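Local coordinates for protein transcriptional regulator (Actinomyces oris, PDB 5V8C) that probably transfers glycan chains from a lipid-linked phosphate carrier to a cell wall-anchored surface protein, as a phosphotransferase of the LytR-Cps2A-Psr family, at residues D73-S78 against L83-T88. Residues are numbered along the deposited sequence; the frame is centred on the assembly and turned at random.
With PO4 (phosphate ion), chain C.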
loop_
_atom_site.group_PDB
_atom_site.type_symbol
_atom_site.label_atom_id
_atom_site.label_comp_id
_atom_site.label_asym_id
_atom_site.label_seq_id
_atom_site.Cartn_x
_atom_site.Cartn_y
_atom_site.Cartn_z
ATOM N N ASP A 73 9.568 -4.344 -4.973
ATOM C CA ASP A 73 10.808 -4.931 -5.484
ATOM C C ASP A 73 11.786 -5.279 -4.365
ATOM O O ASP A 73 12.761 -5.977 -4.613
ATOM C CB ASP A 73 11.458 -4.016 -6.542
ATOM C CG ASP A 73 11.538 -2.542 -6.161
ATOM O OD1 ASP A 73 10.465 -1.908 -6.000
ATOM O OD2 ASP A 73 12.671 -2.003 -6.092
ATOM N N LEU A 74 11.497 -4.839 -3.124
ATOM C CA LEU A 74 12.341 -5.115 -1.957
ATOM C C LEU A 74 12.426 -6.625 -1.666
ATOM O O LEU A 74 11.404 -7.293 -1.555
ATOM C CB LEU A 74 11.820 -4.332 -0.737
ATOM C CG LEU A 74 12.453 -4.628 0.623
ATOM C CD1 LEU A 74 13.731 -3.814 0.835
ATOM C CD2 LEU A 74 11.460 -4.394 1.739
ATOM N N THR A 75 13.651 -7.151 -1.575
ATOM C CA THR A 75 13.919 -8.565 -1.307
ATOM C C THR A 75 14.167 -8.734 0.193
ATOM O O THR A 75 14.850 -7.906 0.796
ATOM C CB THR A 75 15.104 -9.041 -2.159
ATOM O OG1 THR A 75 14.920 -8.598 -3.505
ATOM C CG2 THR A 75 15.289 -10.548 -2.130
ATOM N N ILE A 76 13.563 -9.763 0.800
ATOM C CA ILE A 76 13.674 -10.043 2.233
ATOM C C ILE A 76 13.806 -11.561 2.502
ATOM O O ILE A 76 13.645 -12.358 1.579
ATOM C CB ILE A 76 12.461 -9.443 3.010
ATOM C CG1 ILE A 76 11.120 -9.972 2.462
ATOM C CG2 ILE A 76 12.503 -7.908 3.060
ATOM C CD1 ILE A 76 10.023 -10.097 3.487
ATOM N N ASN A 77 14.038 -11.955 3.774
ATOM C CA ASN A 77 14.072 -13.363 4.165
ATOM C C ASN A 77 12.626 -13.857 4.319
ATOM O O ASN A 77 12.001 -13.621 5.357
ATOM C CB ASN A 77 14.883 -13.562 5.463
ATOM C CG ASN A 77 15.113 -15.006 5.877
ATOM O OD1 ASN A 77 15.397 -15.301 7.043
ATOM N ND2 ASN A 77 15.032 -15.943 4.940
ATOM N N SER A 78 12.074 -14.484 3.256
ATOM C CA SER A 78 10.687 -14.967 3.242
ATOM C C SER A 78 10.450 -16.115 4.224
ATOM O O SER A 78 9.596 -16.001 5.104
ATOM C CB SER A 78 10.268 -15.378 1.833
ATOM O OG SER A 78 11.024 -16.486 1.373
ATOM N N LEU A 83 15.197 -16.284 0.140
ATOM C CA LEU A 83 14.892 -14.898 -0.219
ATOM C C LEU A 83 13.880 -14.749 -1.349
ATOM O O LEU A 83 14.043 -15.359 -2.408
ATOM C CB LEU A 83 16.167 -14.101 -0.568
ATOM C CG LEU A 83 17.303 -14.072 0.459
ATOM C CD1 LEU A 83 18.569 -13.540 -0.164
ATOM C CD2 LEU A 83 16.938 -13.252 1.693
ATOM N N ASP A 84 12.877 -13.866 -1.147
ATOM C CA ASP A 84 11.853 -13.546 -2.140
ATOM C C ASP A 84 11.640 -12.046 -2.168
ATOM O O ASP A 84 11.828 -11.376 -1.150
ATOM C CB ASP A 84 10.500 -14.209 -1.800
ATOM C CG ASP A 84 10.433 -15.733 -1.732
ATOM O OD1 ASP A 84 11.400 -16.403 -2.182
ATOM O OD2 ASP A 84 9.390 -16.261 -1.267
ATOM N N ARG A 85 11.172 -11.517 -3.310
ATOM C CA ARG A 85 10.797 -10.113 -3.391
ATOM C C ARG A 85 9.382 -9.993 -2.834
ATOM O O ARG A 85 8.576 -10.917 -2.999
ATOM C CB ARG A 85 10.837 -9.599 -4.833
ATOM C CG ARG A 85 12.238 -9.388 -5.385
ATOM C CD ARG A 85 12.200 -8.747 -6.765
ATOM N NE ARG A 85 11.265 -9.440 -7.650
ATOM C CZ ARG A 85 10.439 -8.830 -8.488
ATOM N NH1 ARG A 85 10.451 -7.508 -8.598
ATOM N NH2 ARG A 85 9.607 -9.538 -9.241
ATOM N N LEU A 86 9.084 -8.860 -2.175
ATOM C CA LEU A 86 7.784 -8.577 -1.572
ATOM C C LEU A 86 6.603 -8.879 -2.514
ATOM O O LEU A 86 5.621 -9.486 -2.095
ATOM C CB LEU A 86 7.740 -7.115 -1.103
ATOM C CG LEU A 86 7.757 -6.870 0.399
ATOM C CD1 LEU A 86 9.078 -7.271 1.001
ATOM C CD2 LEU A 86 7.522 -5.415 0.697
ATOM N N ALA A 87 6.718 -8.494 -3.786
ATOM C CA ALA A 87 5.668 -8.713 -4.781
ATOM C C ALA A 87 5.431 -10.203 -5.064
ATOM O O ALA A 87 4.301 -10.619 -5.320
ATOM C CB ALA A 87 6.027 -7.987 -6.072
ATOM N N THR A 88 6.501 -10.990 -5.001
ATOM C CA THR A 88 6.510 -12.409 -5.308
ATOM C C THR A 88 5.956 -13.248 -4.147
ATOM O O THR A 88 5.357 -14.291 -4.400
ATOM C CB THR A 88 7.914 -12.791 -5.796
ATOM O OG1 THR A 88 7.879 -12.769 -7.215
ATOM C CG2 THR A 88 8.397 -14.148 -5.296
HETATM P P PO4 C . 7.821 -7.477 -12.955
HETATM O O1 PO4 C . 8.243 -8.696 -13.901
HETATM O O2 PO4 C . 8.787 -7.452 -11.680
HETATM O O3 PO4 C . 6.310 -7.682 -12.466
HETATM O O4 PO4 C . 7.939 -6.140 -13.735
#
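Strands 75-77 and 83-85 pair antiparallel as a short two-stranded beta hairpin in the LytR-Cps2A-Psr domain, with helix 94-105 packed against its Ile76 face. Ile76 and Asp84 form the hydrogen-bonded pair. Ile76 N gives to Asp84 O at 3.1 Å, and Asp84 N gives back to Ile76 O at 3.2 Å. Leu86 N to Leu74 O, at 2.9 Å, adds one more bond at the open end of the hairpin, away from its turn. Leu74, Ile76 and Leu86 form an apolar cluster on the helix 94-105 side. Leu74 and Leu86 run side by side, and Ile76 crosses Leu86 at about a right angle, its CG1 3.7 Å from Leu86 CD1. Leu105 packs on both Leu74 and Ile76. On the other face, Arg85 lays its CG against Thr75 OG1 and Asp73 O. A bend at chi3 (-49°) brings its guanidinium near Asp73 CA, which it meets obliquely. Shortened to an alanine, this side chain would probably give up its contact with Thr75 OG1 and Asp73 O and leave the phosphate without this donor. That phosphate probably came from the crystallisation liquor. Its O2 sits at the guanidinium edge, in a weak hydrogen bond of 3.3 Å from Arg85 NH2.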